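Local structure of tRNA (adenine(58)-N(1))-methyltransferase TrmI (Thermus thermophilus, 2PWY) at residues K83-M88 with T111-R116; H72-A77 with L134-R139. The protein catalyses the S-adenosyl-L-methionine-dependent methylation of N1 of adenosine 58 in tRNA and is required for cell growth at extreme temperatures. One frame throughout, in Å; residues are numbered along the deposited sequence.

Interaction 1: K83-M88 with T111-R116; sequences KDASAM and TLFLAR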
loop_
_atom_site.group_PDB
_atom_site.type_symbol
_atom_site.label_atom_id
_atom_site.label_comp_id
_atom_site.label_asym_id
_atom_site.label_seq_id
_atom_site.Cartn_x
_atom_site.Cartn_y
_atom_site.Cartn_z
ATOM N N LYS A 83 -2.149 13.110 -8.155
ATOM C CA LYS A 83 -2.916 12.370 -7.146
ATOM C C LYS A 83 -3.101 13.207 -5.871
ATOM O O LYS A 83 -4.133 13.141 -5.185
ATOM C CB LYS A 83 -2.235 11.037 -6.821
ATOM C CG LYS A 83 -0.900 11.155 -6.093
ATOM C CD LYS A 83 -0.303 9.782 -5.804
ATOM C CE LYS A 83 1.049 9.948 -5.090
ATOM N NZ LYS A 83 0.932 10.519 -3.712
ATOM N N ASP A 84 -2.073 13.985 -5.552
ATOM C CA ASP A 84 -2.074 14.794 -4.337
ATOM C C ASP A 84 -2.883 16.068 -4.509
ATOM O O ASP A 84 -3.608 16.463 -3.597
ATOM C CB ASP A 84 -0.632 15.115 -3.936
ATOM C CG ASP A 84 0.205 13.854 -3.731
ATOM O OD1 ASP A 84 -0.268 12.966 -3.007
ATOM O OD2 ASP A 84 1.302 13.755 -4.315
ATOM N N ALA A 85 -2.764 16.710 -5.668
ATOM C CA ALA A 85 -3.512 17.948 -5.941
ATOM C C ALA A 85 -5.017 17.648 -5.957
ATOM O O ALA A 85 -5.815 18.387 -5.380
ATOM C CB ALA A 85 -3.058 18.576 -7.244
ATOM N N SER A 86 -5.378 16.538 -6.590
ATOM C CA SER A 86 -6.746 16.025 -6.591
ATOM C C SER A 86 -7.288 15.841 -5.165
ATOM O O SER A 86 -8.393 16.312 -4.834
ATOM C CB SER A 86 -6.766 14.687 -7.350
ATOM O OG SER A 86 -8.064 14.126 -7.380
ATOM N N ALA A 87 -6.515 15.163 -4.314
ATOM C CA ALA A 87 -6.908 14.947 -2.919
ATOM C C ALA A 87 -6.992 16.257 -2.147
ATOM O O ALA A 87 -7.912 16.447 -1.340
ATOM C CB ALA A 87 -5.962 13.968 -2.234
ATOM N N MET A 88 -6.047 17.163 -2.394
ATOM C CA MET A 88 -6.051 18.444 -1.672
ATOM C C MET A 88 -7.317 19.251 -1.926
ATOM O O MET A 88 -7.865 19.849 -1.004
ATOM C CB MET A 88 -4.814 19.273 -2.004
ATOM C CG MET A 88 -3.565 18.686 -1.414
ATOM S SD MET A 88 -2.101 19.615 -1.869
ATOM C CE MET A 88 -2.273 21.025 -0.767
ATOM N N THR A 111 -2.005 25.243 -8.575
ATOM C CA THR A 111 -2.795 26.417 -8.963
ATOM C C THR A 111 -3.900 26.048 -9.953
ATOM O O THR A 111 -5.046 26.474 -9.800
ATOM C CB THR A 111 -1.924 27.536 -9.568
ATOM O OG1 THR A 111 -0.800 27.780 -8.707
ATOM C CG2 THR A 111 -2.760 28.816 -9.723
ATOM N N LEU A 112 -3.552 25.243 -10.958
ATOM C CA LEU A 112 -4.529 24.827 -11.957
ATOM C C LEU A 112 -5.665 23.992 -11.366
ATOM O O LEU A 112 -6.838 24.210 -11.700
ATOM C CB LEU A 112 -3.820 24.097 -13.102
ATOM C CG LEU A 112 -3.057 25.028 -14.061
ATOM C CD1 LEU A 112 -2.075 24.218 -14.894
ATOM C CD2 LEU A 112 -4.027 25.844 -14.970
ATOM N N PHE A 113 -5.326 23.068 -10.466
ATOM C CA PHE A 113 -6.336 22.251 -9.783
ATOM C C PHE A 113 -7.271 23.140 -8.953
ATOM O O PHE A 113 -8.507 23.013 -9.009
ATOM C CB PHE A 113 -5.670 21.190 -8.898
ATOM C CG PHE A 113 -5.334 19.928 -9.642
ATOM C CD1 PHE A 113 -4.183 19.849 -10.419
ATOM C CD2 PHE A 113 -6.199 18.829 -9.587
ATOM C CE1 PHE A 113 -3.876 18.667 -11.142
ATOM C CE2 PHE A 113 -5.904 17.653 -10.296
ATOM C CZ PHE A 113 -4.750 17.574 -11.072
ATOM N N LEU A 114 -6.675 24.063 -8.204
ATOM C CA LEU A 114 -7.445 25.012 -7.383
ATOM C C LEU A 114 -8.380 25.891 -8.236
ATOM O O LEU A 114 -9.547 26.131 -7.881
ATOM C CB LEU A 114 -6.491 25.890 -6.550
ATOM C CG LEU A 114 -5.579 25.186 -5.522
ATOM C CD1 LEU A 114 -4.649 26.230 -4.883
ATOM C CD2 LEU A 114 -6.368 24.414 -4.469
ATOM N N ALA A 115 -7.861 26.350 -9.372
ATOM C CA ALA A 115 -8.600 27.241 -10.273
ATOM C C ALA A 115 -9.814 26.554 -10.909
ATOM O O ALA A 115 -10.867 27.159 -11.027
ATOM C CB ALA A 115 -7.655 27.808 -11.344
ATOM N N ARG A 116 -9.672 25.286 -11.302
ATOM C CA ARG A 116 -10.826 24.497 -11.759
ATOM C C ARG A 116 -11.878 24.368 -10.688
ATOM O O ARG A 116 -13.078 24.478 -10.980
ATOM C CB ARG A 116 -10.414 23.088 -12.146
ATOM C CG ARG A 116 -9.781 22.970 -13.509
ATOM C CD ARG A 116 -9.633 21.504 -13.839
ATOM N NE ARG A 116 -9.249 21.339 -15.227
ATOM C CZ ARG A 116 -9.079 20.168 -15.829
ATOM N NH1 ARG A 116 -9.250 19.035 -15.156
ATOM N NH2 ARG A 116 -8.730 20.148 -17.113
#
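Ala85 and Phe113 meet as methyl against aromatic ring, the closest apolar approach between segments 83-88 and 111-116. The CB of Ala85 sits over one face of the phenyl ring in a CH-pi contact, 3.7 Å from the ring centroid and 18° off its normal, displaced toward the CG-CD1 side; its distance to Phe113 CG is 3.6 Å. This is possible because Phe113 CG is anti to the carbonyl carbon (chi1 -86°), which turns one face of the ring toward the Ala85 methyl. Beside the methyl group, the backbone N of Ser86 approaches the ring obliquely, 3.9 Å from Phe113 CD2. With so small a residue facing the ring, the two backbones come within 6.4 Å at the CA atoms of Ala85 and Phe113.

The contact joins helix 82-91 to helix 109-118, the latter following the first strand, 99-103, of the Rossmann-like class I methyltransferase domain and carrying the cofactor-binding Leu110 beside Ala85, whose side chain is about 7 Å from the bound S-adenosylhomocysteine. Leu66 and Leu70 of helix 66-72 also pack on Phe113, as does Thr90 of the second subunit. A serine in place of Phe113 would probably leave the Ala85 methyl without its aromatic cover and open a gap among these neighbours.

On the far side of helix 82-91 from the ring, Lys83 NZ forms a salt bridge of 2.8 Å with Asp84 OD1, on its syn side. Thr246 OG1 bonds to both Lys83 NZ and Asp84 OD2, and Val224 O takes a further bond from NZ. At the subunit interface, Ser86 OG finds its main polar partner in Thr90 of the second subunit, and Arg116 makes a salt bridge with Asp93 of that subunit.

Interaction 2: H72-A77 with L134-R139; sequences HMKRSA and LAQAER
Lys74 lays its aliphatic chain across the amide of Gln136, the two side chains crossing at about a right angle. Lys74 CE comes to 3.3 Å from Gln136 OE1, and Lys74 CD lies 3.5 Å from Gln136 NE2, so methylene groups span both ends of the amide. The bend of Gln136 at chi2 (57°) brings the OE1 and NE2 end of its amide against the lysine methylenes, while its CG lies more loosely against the backbone of Arg75 and Ser76.

The amide is held from its own helix, 131-144: Arg139 NH2 donates to Gln136 OE1 at 3.1 Å from above the carbonyl plane, and NE2 gives its hydrogen bond to Asn140. Asn140 also donates to the carbonyl oxygen of Lys74, tying the loop to the helix. Within the loop, Arg75 grips Met73 O side-on with NE (2.8 Å) and NH1 (2.9 Å), Met73 O lying in the guanidinium plane. Farther along, Ser107, an S-adenosyl-L-methionine-binding residue, bonds to Ser76 N and Ala77 O, and Ala77 touches the bound S-adenosylhomocysteine.

Lys74 NZ stands 6.5 Å from Arg139 NH2, and the partly negative Gln136 OE1 probably eases the nearness of these two positive groups.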
loop_
_atom_site.group_PDB
_atom_site.type_symbol
_atom_site.label_atom_id
_atom_site.label_comp_id
_atom_site.label_asym_id
_atom_site.label_seq_id
_atom_site.Cartn_x
_atom_site.Cartn_y
_atom_site.Cartn_z
ATOM N N HIS A 72 4.079 16.870 -17.733
ATOM C CA HIS A 72 4.927 17.159 -18.902
ATOM C C HIS A 72 5.296 18.637 -19.098
ATOM O O HIS A 72 6.245 18.952 -19.827
ATOM C CB HIS A 72 4.303 16.564 -20.184
ATOM C CG HIS A 72 4.087 15.083 -20.109
ATOM N ND1 HIS A 72 5.082 14.171 -20.396
ATOM C CD2 HIS A 72 3.006 14.354 -19.741
ATOM C CE1 HIS A 72 4.624 12.946 -20.207
ATOM N NE2 HIS A 72 3.365 13.028 -19.817
ATOM N N MET A 73 4.577 19.547 -18.437
ATOM C CA MET A 73 4.869 20.978 -18.563
ATOM C C MET A 73 6.263 21.341 -18.031
ATOM O O MET A 73 6.797 20.672 -17.137
ATOM C CB MET A 73 3.803 21.831 -17.856
ATOM C CG MET A 73 3.816 21.725 -16.330
ATOM S SD MET A 73 2.446 22.620 -15.594
ATOM C CE MET A 73 2.940 22.590 -13.876
ATOM N N LYS A 74 6.834 22.397 -18.606
ATOM C CA LYS A 74 8.101 22.976 -18.160
ATOM C C LYS A 74 7.949 23.347 -16.693
ATOM O O LYS A 74 6.864 23.757 -16.259
ATOM C CB LYS A 74 8.401 24.232 -18.994
ATOM C CG LYS A 74 9.751 24.906 -18.743
ATOM C CD LYS A 74 9.900 26.117 -19.664
ATOM C CE LYS A 74 11.194 26.887 -19.411
ATOM N NZ LYS A 74 12.286 26.435 -20.314
ATOM N N ARG A 75 9.016 23.187 -15.923
ATOM C CA ARG A 75 8.975 23.591 -14.522
ATOM C C ARG A 75 10.302 24.133 -14.024
ATOM O O ARG A 75 11.354 23.836 -14.595
ATOM C CB ARG A 75 8.518 22.424 -13.637
ATOM C CG ARG A 75 9.585 21.375 -13.307
ATOM C CD ARG A 75 9.752 20.329 -14.408
ATOM N NE ARG A 75 8.462 19.901 -14.960
ATOM C CZ ARG A 75 7.695 18.941 -14.450
ATOM N NH1 ARG A 75 6.543 18.647 -15.044
ATOM N NH2 ARG A 75 8.068 18.282 -13.352
ATOM N N SER A 76 10.251 24.928 -12.960
ATOM C CA SER A 76 11.445 25.147 -12.149
ATOM C C SER A 76 11.215 24.349 -10.871
ATOM O O SER A 76 11.769 23.255 -10.708
ATOM C CB SER A 76 11.711 26.634 -11.896
ATOM O OG SER A 76 10.597 27.252 -11.280
ATOM N N ALA A 77 10.347 24.863 -10.001
ATOM C CA ALA A 77 9.873 24.103 -8.849
ATOM C C ALA A 77 9.056 22.887 -9.303
ATOM O O ALA A 77 8.205 22.996 -10.180
ATOM C CB ALA A 77 9.042 24.998 -7.941
ATOM N N LEU A 134 7.683 32.349 -10.238
ATOM C CA LEU A 134 6.385 32.952 -10.536
ATOM C C LEU A 134 6.169 33.171 -12.037
ATOM O O LEU A 134 5.105 32.866 -12.560
ATOM C CB LEU A 134 6.183 34.256 -9.760
ATOM C CG LEU A 134 4.815 34.918 -9.968
ATOM C CD1 LEU A 134 3.646 33.973 -9.621
ATOM C CD2 LEU A 134 4.709 36.210 -9.168
ATOM N N ALA A 135 7.188 33.675 -12.734
ATOM C CA ALA A 135 7.084 33.854 -14.181
ATOM C C ALA A 135 6.749 32.549 -14.914
ATOM O O ALA A 135 5.855 32.535 -15.764
ATOM C CB ALA A 135 8.353 34.488 -14.742
ATOM N N GLN A 136 7.433 31.456 -14.562
ATOM C CA GLN A 136 7.168 30.152 -15.185
ATOM C C GLN A 136 5.766 29.658 -14.823
ATOM O O GLN A 136 5.038 29.146 -15.683
ATOM C CB GLN A 136 8.223 29.108 -14.790
ATOM C CG GLN A 136 8.116 27.774 -15.563
ATOM C CD GLN A 136 8.200 27.957 -17.075
ATOM O OE1 GLN A 136 9.126 28.598 -17.576
ATOM N NE2 GLN A 136 7.235 27.398 -17.806
ATOM N N ALA A 137 5.389 29.833 -13.556
ATOM C CA ALA A 137 4.063 29.400 -13.094
ATOM C C ALA A 137 2.976 30.119 -13.881
ATOM O O ALA A 137 2.029 29.495 -14.354
ATOM C CB ALA A 137 3.899 29.646 -11.604
ATOM N N GLU A 138 3.123 31.432 -14.031
ATOM C CA GLU A 138 2.158 32.210 -14.801
ATOM C C GLU A 138 2.072 31.716 -16.245
ATOM O O GLU A 138 0.971 31.544 -16.755
ATOM C CB GLU A 138 2.457 33.714 -14.701
ATOM C CG GLU A 138 2.283 34.247 -13.269
ATOM C CD GLU A 138 2.544 35.737 -13.132
ATOM O OE1 GLU A 138 3.019 36.352 -14.105
ATOM O OE2 GLU A 138 2.284 36.295 -12.040
ATOM N N ARG A 139 3.211 31.459 -16.892
ATOM C CA ARG A 139 3.187 30.905 -18.260
ATOM C C ARG A 139 2.450 29.570 -18.295
ATOM O O ARG A 139 1.612 29.330 -19.179
ATOM C CB ARG A 139 4.601 30.743 -18.843
ATOM C CG ARG A 139 5.225 32.053 -19.342
ATOM C CD ARG A 139 6.523 31.822 -20.144
ATOM N NE ARG A 139 7.630 31.381 -19.297
ATOM C CZ ARG A 139 8.438 32.189 -18.612
ATOM N NH1 ARG A 139 8.284 33.509 -18.661
ATOM N NH2 ARG A 139 9.403 31.668 -17.863
#

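All four segments fall within the GCD14 family region, and the three helical ones pack in the Rossmann-like catalytic part. The centres of the two interactions are about 16 Å apart and their nearest atoms about 5 Å apart, without touching. Along the chain the order is 72-77, 83-88, 111-116, 134-139, so interaction 1 falls wholly between the two halves of interaction 2. Helices 109-118 and 131-144 flank strand 123-128 in sequence, a neighbour of strand 99-103 in the mixed sheet, while the loop 72-77 leads from helix 66-72 toward helix 82-91. Interaction 1 borders the second subunit, interaction 2 the cofactor pocket, and helix 109-118 begins at the S-adenosyl-L-methionine-binding residues Gly109 and Leu110.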